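Long-range contact in protein of unknown function (Shewanella baltica, PDB 2Q9R), which is of unknown function but belongs to the DUF416 family, has an all-helical fold and binds benzoic acid in the crystal: residues 11-23 / 162-175. Sequence-based numbering, arbitrary orientation. Where two conformers were deposited one is given.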
ATOM      1  N   ARG A  11      11.944 -21.702  11.125  1.00 42.28           N
ATOM      2  CA  ARG A  11      10.657 -22.405  11.057  1.00 43.98           C
ATOM      3  C   ARG A  11      10.359 -22.804   9.616  1.00 43.69           C
ATOM      4  O   ARG A  11       9.909 -23.934   9.304  1.00 41.77           O
ATOM      5  CB  ARG A  11       9.521 -21.499  11.555  1.00 44.99           C
ATOM      6  CG  ARG A  11       9.418 -21.308  13.062  1.00 48.64           C
ATOM      7  CD  ARG A  11       8.027 -20.806  13.445  1.00 50.49           C
ATOM      8  NE  ARG A  11       7.845 -19.404  13.132  1.00 52.50           N
ATOM      9  CZ  ARG A  11       6.722 -18.828  12.698  1.00 56.94           C
ATOM     10  NH1 ARG A  11       5.633 -19.508  12.444  1.00 46.42           N
ATOM     11  NH2 ARG A  11       6.710 -17.522  12.463  1.00 67.15           N
ATOM     12  N   LEU A  12      10.702 -21.901   8.719  1.00 40.59           N
ATOM     13  CA  LEU A  12      10.556 -22.158   7.299  1.00 42.99           C
ATOM     14  C   LEU A  12      11.465 -23.303   6.881  1.00 41.31           C
ATOM     15  O   LEU A  12      11.050 -24.229   6.155  1.00 43.32           O
ATOM     16  CB  LEU A  12      10.861 -20.859   6.543  1.00 43.26           C
ATOM     17  CG  LEU A  12      10.517 -20.720   5.086  1.00 47.90           C
ATOM     18  CD1 LEU A  12       9.067 -21.104   4.839  1.00 48.76           C
ATOM     19  CD2 LEU A  12      10.800 -19.293   4.667  1.00 46.37           C
ATOM     20  N   LYS A  13      12.696 -23.284   7.367  1.00 42.66           N
ATOM     21  CA  LYS A  13      13.655 -24.333   7.012  1.00 43.92           C
ATOM     22  C   LYS A  13      13.262 -25.705   7.611  1.00 43.95           C
ATOM     23  O   LYS A  13      13.558 -26.756   7.033  1.00 44.22           O
ATOM     24  CB  LYS A  13      15.061 -23.947   7.459  1.00 46.18           C
ATOM     25  CG  LYS A  13      15.659 -22.783   6.664  1.00 55.52           C
ATOM     26  CD  LYS A  13      16.905 -22.209   7.332  1.00 66.70           C
ATOM     27  CE  LYS A  13      17.457 -20.997   6.565  1.00 71.75           C
ATOM     28  NZ  LYS A  13      18.823 -20.589   7.053  1.00 78.33           N
ATOM     29  N   ALA A  14      12.597 -25.668   8.761  1.00 41.27           N
ATOM     30  CA  ALA A  14      12.103 -26.878   9.426  1.00 41.63           C
ATOM     31  C   ALA A  14      10.917 -27.537   8.714  1.00 41.62           C
ATOM     32  O   ALA A  14      10.606 -28.686   8.975  1.00 42.15           O
ATOM     33  CB  ALA A  14      11.762 -26.565  10.880  1.00 40.12           C
ATOM     34  N   LEU A  15      10.288 -26.852   7.777  1.00 38.88           N
ATOM     35  CA  LEU A  15       9.261 -27.498   6.959  1.00 40.99           C
ATOM     36  C   LEU A  15       9.781 -28.693   6.152  1.00 45.42           C
ATOM     37  O   LEU A  15      10.961 -28.746   5.764  1.00 46.98           O
ATOM     38  CB  LEU A  15       8.665 -26.483   6.009  1.00 41.94           C
ATOM     39  CG  LEU A  15       7.900 -25.343   6.684  1.00 39.18           C
ATOM     40  CD1 LEU A  15       7.300 -24.452   5.606  1.00 37.94           C
ATOM     41  CD2 LEU A  15       6.804 -25.860   7.674  1.00 31.24           C
ATOM     42  N   THR A  16       8.894 -29.652   5.889  1.00 44.71           N
ATOM     43  CA  THR A  16       9.197 -30.727   4.940  1.00 42.47           C
ATOM     44  C   THR A  16       9.197 -30.140   3.524  1.00 44.18           C
ATOM     45  O   THR A  16       8.690 -29.012   3.296  1.00 40.06           O
ATOM     46  CB  THR A  16       8.158 -31.817   4.970  1.00 42.46           C
ATOM     47  OG1 THR A  16       6.921 -31.266   4.494  1.00 39.17           O
ATOM     48  CG2 THR A  16       7.989 -32.353   6.378  1.00 41.31           C
ATOM     49  N   LEU A  17       9.764 -30.887   2.578  1.00 41.63           N
ATOM     50  CA  LEU A  17       9.780 -30.434   1.179  1.00 44.61           C
ATOM     51  C   LEU A  17       8.383 -30.042   0.647  1.00 43.92           C
ATOM     52  O   LEU A  17       8.224 -28.963   0.082  1.00 43.70           O
ATOM     53  CB  LEU A  17      10.462 -31.461   0.270  1.00 43.19           C
ATOM     54  CG  LEU A  17      10.458 -31.127  -1.235  1.00 46.67           C
ATOM     55  CD1 LEU A  17      11.502 -30.077  -1.505  1.00 49.15           C
ATOM     56  CD2 LEU A  17      10.678 -32.365  -2.138  1.00 49.29           C
ATOM     57  N   PRO A  18       7.381 -30.915   0.812  1.00 43.10           N
ATOM     58  CA  PRO A  18       6.030 -30.558   0.357  1.00 43.13           C
ATOM     59  C   PRO A  18       5.445 -29.326   1.062  1.00 40.97           C
ATOM     60  O   PRO A  18       4.824 -28.505   0.397  1.00 40.27           O
ATOM     61  CB  PRO A  18       5.198 -31.835   0.609  1.00 41.35           C
ATOM     62  CG  PRO A  18       6.179 -32.897   0.899  1.00 44.03           C
ATOM     63  CD  PRO A  18       7.439 -32.285   1.369  1.00 43.06           C
ATOM     64  N   GLN A  19       5.707 -29.163   2.369  1.00 40.09           N
ATOM     65  CA  GLN A  19       5.281 -27.983   3.110  1.00 40.35           C
ATOM     66  C   GLN A  19       5.918 -26.706   2.534  1.00 38.90           C
ATOM     67  O   GLN A  19       5.236 -25.747   2.317  1.00 39.71           O
ATOM     68  CB  GLN A  19       5.664 -28.114   4.591  1.00 38.37           C
ATOM     69  CG  GLN A  19       4.781 -29.055   5.375  1.00 37.39           C
ATOM     70  CD  GLN A  19       5.173 -29.140   6.811  1.00 43.78           C
ATOM     71  OE1 GLN A  19       6.343 -29.406   7.131  1.00 40.13           O
ATOM     72  NE2 GLN A  19       4.189 -28.944   7.712  1.00 34.86           N
ATOM     73  N   LYS A  20       7.236 -26.742   2.312  1.00 40.72           N
ATOM     74  CA  LYS A  20       7.970 -25.649   1.637  1.00 41.91           C
ATOM     75  C   LYS A  20       7.420 -25.300   0.256  1.00 40.71           C
ATOM     76  O   LYS A  20       7.219 -24.112  -0.089  1.00 39.89           O
ATOM     77  CB  LYS A  20       9.423 -26.049   1.484  1.00 43.02           C
ATOM     78  CG  LYS A  20      10.227 -26.094   2.791  1.00 46.04           C
ATOM     79  CD  LYS A  20      11.686 -26.554   2.496  1.00 44.21           C
ATOM     80  CE  LYS A  20      12.620 -26.223   3.631  1.00 48.53           C
ATOM     81  NZ  LYS A  20      12.898 -27.363   4.458  1.00 48.65           N
ATOM     82  N   GLN A  21       7.168 -26.340  -0.514  1.00 40.60           N
ATOM     83  CA  GLN A  21       6.669 -26.204  -1.879  1.00 42.43           C
ATOM     84  C   GLN A  21       5.311 -25.536  -1.900  1.00 41.41           C
ATOM     85  O   GLN A  21       5.047 -24.622  -2.727  1.00 41.47           O
ATOM     86  CB  GLN A  21       6.596 -27.584  -2.504  1.00 40.79           C
ATOM     87  CG  GLN A  21       6.336 -27.596  -4.001  1.00 39.75           C
ATOM     88  CD  GLN A  21       6.424 -29.010  -4.586  1.00 43.98           C
ATOM     89  OE1 GLN A  21       7.130 -29.858  -4.067  1.00 53.58           O
ATOM     90  NE2 GLN A  21       5.676 -29.259  -5.645  1.00 45.67           N
ATOM     91  N   LEU A  22       4.443 -25.938  -0.968  1.00 41.51           N
ATOM     92  CA  LEU A  22       3.143 -25.260  -0.805  1.00 39.83           C
ATOM     93  C   LEU A  22       3.295 -23.767  -0.479  1.00 39.39           C
ATOM     94  O   LEU A  22       2.650 -22.889  -1.119  1.00 38.29           O
ATOM     95  CB  LEU A  22       2.296 -25.971   0.276  1.00 41.94           C
ATOM     96  CG  LEU A  22       0.942 -25.363   0.693  1.00 43.18           C
ATOM     97  CD1 LEU A  22       0.034 -25.117  -0.533  1.00 34.98           C
ATOM     98  CD2 LEU A  22       0.221 -26.276   1.721  1.00 35.20           C
ATOM     99  N   PHE A  23       4.100 -23.480   0.549  1.00 41.09           N
ATOM    100  CA  PHE A  23       4.405 -22.102   0.957  1.00 41.14           C
ATOM    101  C   PHE A  23       4.839 -21.232  -0.239  1.00 41.67           C
ATOM    102  O   PHE A  23       4.323 -20.118  -0.464  1.00 37.74           O
ATOM    103  CB  PHE A  23       5.501 -22.136   2.067  1.00 42.17           C
ATOM    104  CG  PHE A  23       5.931 -20.758   2.560  1.00 40.12           C
ATOM    105  CD1 PHE A  23       6.917 -20.049   1.904  1.00 40.71           C
ATOM    106  CD2 PHE A  23       5.329 -20.185   3.697  1.00 39.75           C
ATOM    107  CE1 PHE A  23       7.331 -18.802   2.365  1.00 44.76           C
ATOM    108  CE2 PHE A  23       5.706 -18.922   4.142  1.00 42.09           C
ATOM    109  CZ  PHE A  23       6.689 -18.212   3.463  1.00 36.17           C
ATOM    110  N   GLN A 162       3.109 -13.627   5.083  1.00 41.48           N
ATOM    111  CA  GLN A 162       4.085 -14.728   5.125  1.00 41.34           C
ATOM    112  C   GLN A 162       4.042 -15.495   6.461  1.00 43.24           C
ATOM    113  O   GLN A 162       4.168 -16.711   6.472  1.00 40.74           O
ATOM    114  CB  GLN A 162       5.514 -14.235   4.858  1.00 40.16           C
ATOM    115  CG  GLN A 162       5.786 -13.811   3.423  1.00 39.18           C
ATOM    116  CD  GLN A 162       7.200 -14.049   3.014  1.00 38.81           C
ATOM    117  OE1 GLN A 162       7.819 -15.030   3.446  1.00 43.20           O
ATOM    118  NE2 GLN A 162       7.746 -13.146   2.167  1.00 39.08           N
ATOM    119  N   ASN A 163       3.850 -14.790   7.577  1.00 42.50           N
ATOM    120  CA  ASN A 163       3.727 -15.475   8.862  1.00 45.94           C
ATOM    121  C   ASN A 163       2.481 -16.328   8.993  1.00 44.03           C
ATOM    122  O   ASN A 163       2.535 -17.457   9.488  1.00 42.27           O
ATOM    123  CB  ASN A 163       3.826 -14.473  10.031  1.00 46.03           C
ATOM    124  CG  ASN A 163       5.260 -14.256  10.438  1.00 54.19           C
ATOM    125  OD1 ASN A 163       5.793 -15.017  11.236  1.00 54.30           O
ATOM    126  ND2 ASN A 163       5.916 -13.267   9.833  1.00 53.01           N
ATOM    127  N   SER A 164       1.361 -15.754   8.592  1.00 45.89           N
ATOM    128  CA  SER A 164       0.081 -16.453   8.635  0.50 46.35           C
ATOM    129  C   SER A 164       0.077 -17.684   7.731  1.00 44.97           C
ATOM    130  O   SER A 164      -0.454 -18.722   8.088  1.00 44.97           O
ATOM    131  CB  SER A 164      -1.029 -15.507   8.213  0.50 46.64           C
ATOM    132  OG  SER A 164      -1.307 -14.601   9.259  0.50 49.27           O
ATOM    133  N   LEU A 165       0.659 -17.549   6.557  1.00 43.46           N
ATOM    134  CA  LEU A 165       0.824 -18.673   5.648  1.00 42.71           C
ATOM    135  C   LEU A 165       1.700 -19.763   6.282  1.00 42.28           C
ATOM    136  O   LEU A 165       1.409 -20.960   6.181  1.00 41.52           O
ATOM    137  CB  LEU A 165       1.472 -18.183   4.350  1.00 41.16           C
ATOM    138  CG  LEU A 165       1.697 -19.169   3.219  1.00 43.66           C
ATOM    139  CD1 LEU A 165       0.352 -19.795   2.727  1.00 39.51           C
ATOM    140  CD2 LEU A 165       2.444 -18.438   2.071  1.00 44.41           C
ATOM    141  N   LEU A 166       2.782 -19.361   6.938  1.00 42.39           N
ATOM    142  CA  LEU A 166       3.674 -20.342   7.553  1.00 43.02           C
ATOM    143  C   LEU A 166       2.967 -21.092   8.683  1.00 41.65           C
ATOM    144  O   LEU A 166       3.104 -22.336   8.808  1.00 43.61           O
ATOM    145  CB  LEU A 166       4.943 -19.676   8.083  1.00 44.32           C
ATOM    146  CG  LEU A 166       5.981 -20.532   8.813  1.00 47.02           C
ATOM    147  CD1 LEU A 166       6.404 -21.708   7.964  1.00 45.27           C
ATOM    148  CD2 LEU A 166       7.191 -19.680   9.204  1.00 43.00           C
ATOM    149  N   GLU A 167       2.233 -20.340   9.503  1.00 40.48           N
ATOM    150  CA  GLU A 167       1.499 -20.908  10.624  1.00 40.82           C
ATOM    151  C   GLU A 167       0.475 -21.938  10.229  1.00 38.32           C
ATOM    152  O   GLU A 167       0.326 -22.923  10.919  1.00 40.48           O
ATOM    153  CB  GLU A 167       0.768 -19.815  11.405  1.00 43.10           C
ATOM    154  CG  GLU A 167       1.680 -18.938  12.213  1.00 52.40           C
ATOM    155  CD  GLU A 167       0.949 -17.735  12.775  1.00 61.37           C
ATOM    156  OE1 GLU A 167      -0.303 -17.714  12.700  1.00 70.16           O
ATOM    157  OE2 GLU A 167       1.628 -16.824  13.292  1.00 60.28           O
ATOM    158  N   ILE A 168      -0.282 -21.688   9.170  1.00 39.71           N
ATOM    159  CA  ILE A 168      -1.289 -22.662   8.773  0.70 40.22           C
ATOM    160  C   ILE A 168      -0.626 -23.931   8.210  1.00 40.80           C
ATOM    161  O   ILE A 168      -1.063 -25.054   8.516  1.00 38.02           O
ATOM    162  CB  ILE A 168      -2.425 -22.059   7.897  0.70 42.50           C
ATOM    163  CG1 ILE A 168      -3.514 -23.108   7.646  0.70 47.59           C
ATOM    164  CG2 ILE A 168      -1.908 -21.413   6.606  0.70 37.05           C
ATOM    165  CD1 ILE A 168      -4.937 -22.512   7.499  0.70 49.97           C
ATOM    166  N   ILE A 169       0.459 -23.776   7.467  1.00 38.99           N
ATOM    167  CA  ILE A 169       1.170 -24.949   6.954  1.00 40.34           C
ATOM    168  C   ILE A 169       1.839 -25.736   8.056  1.00 39.74           C
ATOM    169  O   ILE A 169       1.768 -26.968   8.069  1.00 39.65           O
ATOM    170  CB  ILE A 169       2.185 -24.542   5.847  1.00 39.66           C
ATOM    171  CG1 ILE A 169       1.394 -23.927   4.674  1.00 44.68           C
ATOM    172  CG2 ILE A 169       3.055 -25.711   5.385  1.00 35.87           C
ATOM    173  CD1 ILE A 169       2.266 -23.231   3.610  1.00 40.01           C
ATOM    174  N   GLU A 170       2.459 -25.042   9.003  1.00 41.35           N
ATOM    175  CA  GLU A 170       3.235 -25.729   9.987  1.00 42.54           C
ATOM    176  C   GLU A 170       2.416 -26.469  11.042  1.00 43.44           C
ATOM    177  O   GLU A 170       2.899 -27.426  11.643  1.00 40.55           O
ATOM    178  CB  GLU A 170       4.316 -24.812  10.575  1.00 46.41           C
ATOM    179  CG  GLU A 170       3.956 -23.998  11.726  1.00 45.90           C
ATOM    180  CD  GLU A 170       4.960 -22.862  11.937  1.00 52.48           C
ATOM    181  OE1 GLU A 170       6.205 -23.049  11.824  1.00 38.60           O
ATOM    182  OE2 GLU A 170       4.469 -21.760  12.230  1.00 46.76           O
ATOM    183  N   GLU A 171       1.163 -26.077  11.217  1.00 44.85           N
ATOM    184  CA  GLU A 171       0.306 -26.766  12.161  1.00 50.39           C
ATOM    185  C   GLU A 171      -0.259 -28.076  11.600  1.00 48.95           C
ATOM    186  O   GLU A 171      -0.978 -28.796  12.283  1.00 48.23           O
ATOM    187  CB  GLU A 171      -0.798 -25.827  12.656  1.00 52.42           C
ATOM    188  CG  GLU A 171      -1.913 -25.531  11.666  1.00 58.64           C
ATOM    189  CD  GLU A 171      -2.886 -24.460  12.182  1.00 59.54           C
ATOM    190  OE1 GLU A 171      -2.494 -23.611  13.033  1.00 66.86           O
ATOM    191  OE2 GLU A 171      -4.043 -24.468  11.711  1.00 71.03           O
ATOM    192  N   ASN A 172       0.100 -28.384  10.364  1.00 49.63           N
ATOM    193  CA  ASN A 172      -0.327 -29.584   9.683  1.00 51.19           C
ATOM    194  C   ASN A 172       0.908 -30.409   9.330  1.00 50.43           C
ATOM    195  O   ASN A 172       1.726 -29.987   8.505  1.00 52.80           O
ATOM    196  CB  ASN A 172      -1.108 -29.189   8.422  1.00 53.44           C
ATOM    197  CG  ASN A 172      -2.418 -28.475   8.755  1.00 56.07           C
ATOM    198  OD1 ASN A 172      -3.296 -29.062   9.377  1.00 56.90           O
ATOM    199  ND2 ASN A 172      -2.534 -27.199   8.382  1.00 53.02           N
ATOM    200  N   PRO A 173       1.051 -31.586   9.943  1.00 45.44           N
ATOM    201  CA  PRO A 173       2.287 -32.345   9.741  1.00 45.80           C
ATOM    202  C   PRO A 173       2.544 -32.703   8.269  1.00 49.81           C
ATOM    203  O   PRO A 173       3.692 -32.740   7.850  1.00 49.74           O
ATOM    204  CB  PRO A 173       2.095 -33.595  10.592  1.00 45.58           C
ATOM    205  CG  PRO A 173       0.599 -33.690  10.882  1.00 46.66           C
ATOM    206  CD  PRO A 173       0.080 -32.282  10.824  1.00 49.59           C
ATOM    207  N   LYS A 174       1.472 -32.936   7.503  1.00 51.12           N
ATOM    208  CA  LYS A 174       1.547 -33.133   6.055  1.00 53.91           C
ATOM    209  C   LYS A 174       0.594 -32.194   5.352  1.00 52.22           C
ATOM    210  O   LYS A 174      -0.427 -31.780   5.926  1.00 51.12           O
ATOM    211  CB  LYS A 174       1.148 -34.572   5.690  1.00 54.48           C
ATOM    212  CG  LYS A 174       2.325 -35.524   5.635  1.00 58.71           C
ATOM    213  CD  LYS A 174       1.931 -36.977   5.296  1.00 59.73           C
ATOM    214  CE  LYS A 174       1.210 -37.123   3.941  1.00 67.26           C
ATOM    215  NZ  LYS A 174       1.259 -38.540   3.450  1.00 66.24           N
ATOM    216  N   ILE A 175       0.887 -31.892   4.088  1.00 50.92           N
ATOM    217  CA  ILE A 175      -0.047 -31.080   3.297  1.00 48.52           C
ATOM    218  C   ILE A 175      -1.235 -31.953   2.887  1.00 48.01           C
ATOM    219  O   ILE A 175      -1.071 -33.126   2.681  1.00 51.76           O
ATOM    220  CB  ILE A 175       0.644 -30.368   2.114  1.00 47.65           C
ATOM    221  CG1 ILE A 175       1.041 -31.330   1.004  1.00 47.90           C
ATOM    222  CG2 ILE A 175       1.882 -29.606   2.625  1.00 47.75           C
ATOM    223  CD1 ILE A 175       1.543 -30.602  -0.243  1.00 46.18           C
TER
HETATM  224  O   HOH W   1       8.020 -24.855  11.145  1.00 41.81           O
HETATM  225  O   HOH W   2       4.990 -32.984   5.286  1.00 58.62           O
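Arg11 reaches over Leu166 to Glu170 in a salt bridge that uses the syn lone pair of the carboxylate and lies in the guanidinium plane; NH1 to Glu170 OE2 is unusually short at 2.5 Å, and the bond is bent. Leu166 CD2 sits 3.5 Å beneath the centre of that plane, while NH2 makes a weak bond to Asn163 OD1 at the edge; Asn163 ND2 bonds to Lys159 O, one turn back. A bend at chi3 (-76°) carries the Arg11 chain across the carboxylate, CD 3.3 Å from Glu170 OE1, and turns the guanidinium toward OE2. A water links Glu170 OE1 to Arg11 O.

Further in, Phe23 inserts as a knob among Gln162, Leu165, Leu166 and Ile169. Leu165 CD2 makes a CH-pi contact 4.1 Å from the ring centroid of Phe23, and Leu12 CD1, from the ring's own segment, covers the opposite face, sandwiching it. Gln162 OE1 approaches the ring edge at CZ, but its hydrogen bond goes to Ser121 of helix 120-136. Ile169 fills the middle, its CG2 3.6 Å from Gln19 CB and its CD1 against Leu22 and Phe23; Ile175 CG2 then packs on Leu22 CD2.

Gln19 serves both segments. Its NE2 bonds weakly to Ile169 O at 3.1 Å and lies 2.8 Å from Asn172 O. Its OE1 takes a nearly straight bond (173°) from Thr16 N, on a lone pair; these contacts at both ends fix the amide's rotation. Thr16 OG1 accepts from Gln19 N, completing a capping box that starts helix 17-42. A second water joins Thr16 OG1 to Pro173 O.

The axes of 17-23 and 162-170 run roughly antiparallel (148°), 10.2 Å apart at closest. Arg11 should balance the Glu170 charge, while Gln19 gives Ile169 O, at the helix's C-terminal end, a weak side-chain donor.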